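Local coordinates for mundticin KS immunity protein (Enterococcus mundtii, PDB 2ZRR) that probably protects the bacteriocin-producing Enterococcus mundtii against its own bacteriocin, mundticin KS, as an immunity protein, at residues R34-L48 / L61-V75. Residues are numbered along the deposited sequence; the frame is centred on the assembly and turned at random.
Sequences RKKAEVIITELLDDL and LGSYLKKLKNEGTSV
Arg34 reaches across from helix 33-48 and ties down the chain where helix 55-70 ends. Its CG lies anti to the backbone N (chi1 -165°), and a bend at chi3 turns the guanidinium toward the loop. Arg34 NH1 donates to Leu68 O at 2.8 Å, on a lone pair of that carbonyl. Arg34 NH2 donates to Thr73 O at 2.7 Å. Both bonds are bent, with N-H...O angles near 140°, and both acceptors sit somewhat out of the guanidinium plane. Val75 CG2 covers one face of the group, over its centre. A water accepts from NH1 and donates to Lys67 O, so the same guanidinium is linked to a second carbonyl of the last helical turn.

Next to the guanidinium, Leu68 is a knob in a hole formed by Arg34, Ala37, Glu38 and Ile41. Leu68 CD1 meets Ile41 CD1 tip to tip at 3.5 Å, a tight contact. Glu38 slides past Leu68 in the opposite direction, and Glu38 CG lies against Leu65 CD1 at 3.7 Å. Its carboxylate comes near Lys69, but Glu38 OE1 stays 4.6 Å from Lys69 NZ, beyond a salt bridge.

Toward the other end, Leu61 points into the interface. Leu61 CB packs against Leu45 CD2 at 4.0 Å, and its CD1 meets the tip of Leu48. Ile41 CG2 fills the middle, 3.4 Å from Leu61 O and also against Leu65 CB. Behind this layer, Leu61 also touches Met82 of helix 75-90, and Ile41 touches Leu108 of helix 99-109.

The short helical segments run antiparallel at 153°, with axes 9.8 Å apart. This is the packing of neighbouring helices in an antiparallel four-helix bundle, the fold of this immunity protein.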
loop_
_atom_site.group_PDB
_atom_site.type_symbol
_atom_site.label_atom_id
_atom_site.label_comp_id
_atom_site.label_asym_id
_atom_site.label_seq_id
_atom_site.Cartn_x
_atom_site.Cartn_y
_atom_site.Cartn_z
ATOM N N ARG A 34 -12.208 -1.404 -4.123
ATOM C CA ARG A 34 -11.948 -0.841 -2.796
ATOM C C ARG A 34 -11.693 -1.980 -1.821
ATOM O O ARG A 34 -10.692 -1.975 -1.108
ATOM C CB ARG A 34 -13.130 0.008 -2.307
ATOM C CG ARG A 34 -12.777 0.915 -1.109
ATOM C CD ARG A 34 -13.879 1.930 -0.786
ATOM N NE ARG A 34 -14.081 2.845 -1.903
ATOM C CZ ARG A 34 -13.330 3.915 -2.151
ATOM N NH1 ARG A 34 -12.315 4.223 -1.354
ATOM N NH2 ARG A 34 -13.575 4.654 -3.226
ATOM N N LYS A 35 -12.599 -2.954 -1.782
ATOM C CA LYS A 35 -12.405 -4.107 -0.906
ATOM C C LYS A 35 -11.083 -4.819 -1.271
ATOM O O LYS A 35 -10.278 -5.146 -0.398
ATOM C CB LYS A 35 -13.579 -5.071 -1.044
ATOM C CG LYS A 35 -13.533 -6.241 -0.072
ATOM C CD LYS A 35 -14.080 -7.516 -0.714
ATOM C CE LYS A 35 -15.601 -7.463 -0.884
ATOM N NZ LYS A 35 -16.332 -8.111 0.252
ATOM N N LYS A 36 -10.849 -5.027 -2.564
ATOM C CA LYS A 36 -9.626 -5.678 -3.031
ATOM C C LYS A 36 -8.398 -4.901 -2.600
ATOM O O LYS A 36 -7.456 -5.478 -2.057
ATOM C CB LYS A 36 -9.629 -5.781 -4.559
ATOM C CG LYS A 36 -9.747 -7.189 -5.107
ATOM C CD LYS A 36 -9.614 -7.207 -6.637
ATOM C CE LYS A 36 -10.970 -7.317 -7.335
ATOM N NZ LYS A 36 -11.341 -6.051 -8.038
ATOM N N ALA A 37 -8.391 -3.592 -2.856
ATOM C CA ALA A 37 -7.253 -2.750 -2.477
ATOM C C ALA A 37 -6.981 -2.808 -0.962
ATOM O O ALA A 37 -5.831 -2.934 -0.527
ATOM C CB ALA A 37 -7.499 -1.312 -2.918
ATOM N N GLU A 38 -8.037 -2.726 -0.160
ATOM C CA GLU A 38 -7.892 -2.785 1.291
ATOM C C GLU A 38 -7.337 -4.145 1.751
ATOM O O GLU A 38 -6.469 -4.215 2.624
ATOM C CB GLU A 38 -9.245 -2.519 1.950
ATOM C CG GLU A 38 -9.642 -1.061 1.987
ATOM C CD GLU A 38 -11.114 -0.875 2.235
ATOM O OE1 GLU A 38 -11.782 -1.833 2.662
ATOM O OE2 GLU A 38 -11.617 0.242 2.004
ATOM N N VAL A 39 -7.838 -5.225 1.151
ATOM C CA VAL A 39 -7.388 -6.580 1.484
ATOM C C VAL A 39 -5.881 -6.706 1.270
ATOM O O VAL A 39 -5.163 -7.166 2.155
ATOM C CB VAL A 39 -8.129 -7.641 0.625
ATOM C CG1 VAL A 39 -7.324 -8.926 0.539
ATOM C CG2 VAL A 39 -9.486 -7.913 1.220
ATOM N N ILE A 40 -5.400 -6.285 0.103
ATOM C CA ILE A 40 -3.976 -6.366 -0.200
ATOM C C ILE A 40 -3.134 -5.586 0.816
ATOM O O ILE A 40 -2.074 -6.043 1.258
ATOM C CB ILE A 40 -3.687 -5.827 -1.614
ATOM C CG1 ILE A 40 -4.415 -6.673 -2.653
ATOM C CG2 ILE A 40 -2.198 -5.853 -1.900
ATOM C CD1 ILE A 40 -4.247 -6.152 -4.069
ATOM N N ILE A 41 -3.602 -4.403 1.192
ATOM C CA ILE A 41 -2.861 -3.586 2.147
ATOM C C ILE A 41 -2.845 -4.265 3.514
ATOM O O ILE A 41 -1.810 -4.334 4.174
ATOM C CB ILE A 41 -3.476 -2.158 2.245
ATOM C CG1 ILE A 41 -3.074 -1.350 1.002
ATOM C CG2 ILE A 41 -2.998 -1.454 3.521
ATOM C CD1 ILE A 41 -4.164 -0.439 0.469
ATOM N N THR A 42 -3.990 -4.784 3.930
ATOM C CA THR A 42 -4.073 -5.468 5.215
ATOM C C THR A 42 -3.058 -6.614 5.238
ATOM O O THR A 42 -2.261 -6.736 6.160
ATOM C CB THR A 42 -5.494 -6.018 5.440
ATOM O OG1 THR A 42 -6.434 -4.933 5.424
ATOM C CG2 THR A 42 -5.588 -6.742 6.764
ATOM N N GLU A 43 -3.089 -7.437 4.196
ATOM C CA GLU A 43 -2.178 -8.571 4.067
ATOM C C GLU A 43 -0.729 -8.113 4.126
ATOM O O GLU A 43 0.086 -8.681 4.853
ATOM C CB GLU A 43 -2.422 -9.286 2.735
ATOM C CG GLU A 43 -3.761 -9.976 2.662
ATOM C CD GLU A 43 -4.060 -10.504 1.270
ATOM O OE1 GLU A 43 -3.460 -9.998 0.291
ATOM O OE2 GLU A 43 -4.898 -11.427 1.163
ATOM N N LEU A 44 -0.417 -7.086 3.343
ATOM C CA LEU A 44 0.927 -6.537 3.286
ATOM C C LEU A 44 1.427 -6.046 4.639
ATOM O O LEU A 44 2.562 -6.320 5.025
ATOM C CB LEU A 44 0.966 -5.387 2.288
ATOM C CG LEU A 44 1.603 -5.731 0.952
ATOM C CD1 LEU A 44 1.077 -4.793 -0.117
ATOM C CD2 LEU A 44 3.111 -5.627 1.082
ATOM N N LEU A 45 0.577 -5.310 5.349
ATOM C CA LEU A 45 0.938 -4.775 6.659
ATOM C C LEU A 45 1.182 -5.903 7.643
ATOM O O LEU A 45 2.130 -5.871 8.431
ATOM C CB LEU A 45 -0.174 -3.873 7.181
ATOM C CG LEU A 45 -0.032 -2.436 6.707
ATOM C CD1 LEU A 45 -1.275 -1.655 7.088
ATOM C CD2 LEU A 45 1.216 -1.829 7.319
ATOM N N ASP A 46 0.312 -6.902 7.592
ATOM C CA ASP A 46 0.423 -8.062 8.462
ATOM C C ASP A 46 1.750 -8.795 8.209
ATOM O O ASP A 46 2.331 -9.400 9.112
ATOM C CB ASP A 46 -0.747 -9.008 8.191
ATOM C CG ASP A 46 -1.289 -9.644 9.455
ATOM O OD1 ASP A 46 -2.481 -9.423 9.757
ATOM O OD2 ASP A 46 -0.533 -10.366 10.146
ATOM N N ASP A 47 2.230 -8.716 6.974
ATOM C CA ASP A 47 3.455 -9.395 6.583
ATOM C C ASP A 47 4.738 -8.609 6.800
ATOM O O ASP A 47 5.773 -9.183 7.119
ATOM C CB ASP A 47 3.365 -9.800 5.111
ATOM C CG ASP A 47 4.259 -10.975 4.778
ATOM O OD1 ASP A 47 5.337 -10.755 4.188
ATOM O OD2 ASP A 47 3.882 -12.118 5.112
ATOM N N LEU A 48 4.669 -7.299 6.621
ATOM C CA LEU A 48 5.836 -6.439 6.765
ATOM C C LEU A 48 6.573 -6.461 8.100
ATOM O O LEU A 48 7.789 -6.265 8.125
ATOM C CB LEU A 48 5.453 -4.998 6.433
ATOM C CG LEU A 48 5.446 -4.685 4.939
ATOM C CD1 LEU A 48 4.837 -3.323 4.709
ATOM C CD2 LEU A 48 6.870 -4.738 4.406
ATOM N N LEU A 61 1.257 2.691 3.862
ATOM C CA LEU A 61 0.283 1.626 3.697
ATOM C C LEU A 61 -0.851 1.810 4.673
ATOM O O LEU A 61 -2.019 1.721 4.296
ATOM C CB LEU A 61 0.938 0.273 3.946
ATOM C CG LEU A 61 1.978 -0.124 2.901
ATOM C CD1 LEU A 61 2.655 -1.423 3.318
ATOM C CD2 LEU A 61 1.300 -0.273 1.542
ATOM N N GLY A 62 -0.496 2.053 5.935
ATOM C CA GLY A 62 -1.496 2.234 6.973
ATOM C C GLY A 62 -2.332 3.464 6.710
ATOM O O GLY A 62 -3.551 3.455 6.880
ATOM N N SER A 63 -1.673 4.527 6.269
ATOM C CA SER A 63 -2.369 5.769 5.972
ATOM C C SER A 63 -3.384 5.608 4.835
ATOM O O SER A 63 -4.519 6.086 4.934
ATOM C CB SER A 63 -1.363 6.862 5.610
ATOM O OG SER A 63 -2.002 7.911 4.895
ATOM N N TYR A 64 -2.993 4.932 3.757
ATOM C CA TYR A 64 -3.915 4.764 2.645
ATOM C C TYR A 64 -5.035 3.780 2.912
ATOM O O TYR A 64 -6.108 3.878 2.306
ATOM C CB TYR A 64 -3.150 4.414 1.376
ATOM C CG TYR A 64 -2.666 5.671 0.719
ATOM C CD1 TYR A 64 -1.454 6.248 1.094
ATOM C CD2 TYR A 64 -3.465 6.347 -0.205
ATOM C CE1 TYR A 64 -1.049 7.472 0.569
ATOM C CE2 TYR A 64 -3.075 7.571 -0.735
ATOM C CZ TYR A 64 -1.865 8.134 -0.343
ATOM O OH TYR A 64 -1.475 9.359 -0.859
ATOM N N LEU A 65 -4.808 2.849 3.835
ATOM C CA LEU A 65 -5.854 1.902 4.175
ATOM C C LEU A 65 -7.011 2.696 4.793
ATOM O O LEU A 65 -8.178 2.477 4.454
ATOM C CB LEU A 65 -5.335 0.850 5.158
ATOM C CG LEU A 65 -6.396 -0.089 5.744
ATOM C CD1 LEU A 65 -7.088 -0.875 4.640
ATOM C CD2 LEU A 65 -5.731 -1.029 6.732
ATOM N N LYS A 66 -6.702 3.636 5.684
ATOM C CA LYS A 66 -7.778 4.424 6.282
ATOM C C LYS A 66 -8.403 5.371 5.253
ATOM O O LYS A 66 -9.615 5.591 5.262
ATOM C CB LYS A 66 -7.281 5.213 7.501
ATOM C CG LYS A 66 -5.943 5.858 7.332
ATOM C CD LYS A 66 -5.769 6.976 8.341
ATOM C CE LYS A 66 -5.491 8.306 7.648
ATOM N NZ LYS A 66 -5.817 8.257 6.189
ATOM N N LYS A 67 -7.588 5.928 4.362
ATOM C CA LYS A 67 -8.117 6.816 3.323
ATOM C C LYS A 67 -9.108 6.057 2.458
ATOM O O LYS A 67 -10.127 6.612 2.050
ATOM C CB LYS A 67 -7.000 7.350 2.428
ATOM C CG LYS A 67 -6.191 8.479 3.028
ATOM C CD LYS A 67 -5.205 9.033 2.016
ATOM C CE LYS A 67 -4.326 10.112 2.630
ATOM N NZ LYS A 67 -3.087 9.550 3.229
ATOM N N LEU A 68 -8.803 4.784 2.181
ATOM C CA LEU A 68 -9.675 3.933 1.360
ATOM C C LEU A 68 -11.039 3.711 2.015
ATOM O O LEU A 68 -12.084 3.747 1.362
ATOM C CB LEU A 68 -9.003 2.571 1.109
ATOM C CG LEU A 68 -7.942 2.535 0.015
ATOM C CD1 LEU A 68 -7.180 1.227 0.080
ATOM C CD2 LEU A 68 -8.607 2.689 -1.346
ATOM N N LYS A 69 -11.030 3.478 3.319
ATOM C CA LYS A 69 -12.268 3.239 4.033
ATOM C C LYS A 69 -13.065 4.486 4.387
ATOM O O LYS A 69 -14.292 4.446 4.394
ATOM C CB LYS A 69 -11.972 2.469 5.313
ATOM C CG LYS A 69 -10.873 1.447 5.152
ATOM C CD LYS A 69 -10.512 0.836 6.487
ATOM C CE LYS A 69 -10.850 -0.627 6.543
ATOM N NZ LYS A 69 -9.589 -1.406 6.642
ATOM N N ASN A 70 -12.382 5.595 4.665
ATOM C CA ASN A 70 -13.071 6.824 5.074
ATOM C C ASN A 70 -13.296 7.940 4.057
ATOM O O ASN A 70 -14.320 8.620 4.123
ATOM C CB ASN A 70 -12.360 7.418 6.282
ATOM C CG ASN A 70 -12.193 6.424 7.409
ATOM O OD1 ASN A 70 -13.065 5.602 7.666
ATOM N ND2 ASN A 70 -11.063 6.503 8.094
ATOM N N GLU A 71 -12.352 8.137 3.136
ATOM C CA GLU A 71 -12.447 9.198 2.122
ATOM C C GLU A 71 -13.497 8.950 1.036
ATOM O O GLU A 71 -13.654 7.836 0.564
ATOM C CB GLU A 71 -11.084 9.398 1.462
ATOM C CG GLU A 71 -10.274 10.565 2.002
ATOM C CD GLU A 71 -8.913 10.695 1.329
ATOM O OE1 GLU A 71 -8.791 10.365 0.126
ATOM O OE2 GLU A 71 -7.956 11.126 2.004
ATOM N N GLY A 72 -14.202 9.997 0.623
ATOM C CA GLY A 72 -15.213 9.825 -0.397
ATOM C C GLY A 72 -14.637 9.764 -1.803
ATOM O O GLY A 72 -15.370 9.756 -2.797
ATOM N N THR A 73 -13.316 9.722 -1.880
ATOM C CA THR A 73 -12.614 9.679 -3.154
ATOM C C THR A 73 -12.721 8.321 -3.854
ATOM O O THR A 73 -13.099 7.317 -3.251
ATOM C CB THR A 73 -11.125 9.994 -2.959
ATOM O OG1 THR A 73 -10.600 9.163 -1.918
ATOM C CG2 THR A 73 -10.926 11.472 -2.569
ATOM N N SER A 74 -12.375 8.310 -5.136
ATOM C CA SER A 74 -12.398 7.103 -5.956
ATOM C C SER A 74 -11.128 6.301 -5.719
ATOM O O SER A 74 -10.098 6.850 -5.312
ATOM C CB SER A 74 -12.448 7.481 -7.432
ATOM O OG SER A 74 -11.140 7.829 -7.857
ATOM N N VAL A 75 -11.188 5.002 -5.997
ATOM C CA VAL A 75 -10.009 4.165 -5.814
ATOM C C VAL A 75 -8.820 4.625 -6.676
ATOM O O VAL A 75 -7.697 4.744 -6.173
ATOM C CB VAL A 75 -10.332 2.666 -6.090
ATOM C CG1 VAL A 75 -9.053 1.900 -6.443
ATOM C CG2 VAL A 75 -10.981 2.040 -4.846
HETATM O O HOH W 1 -10.684 6.788 -0.767
HETATM O O HOH W 2 -9.333 -4.501 5.344
#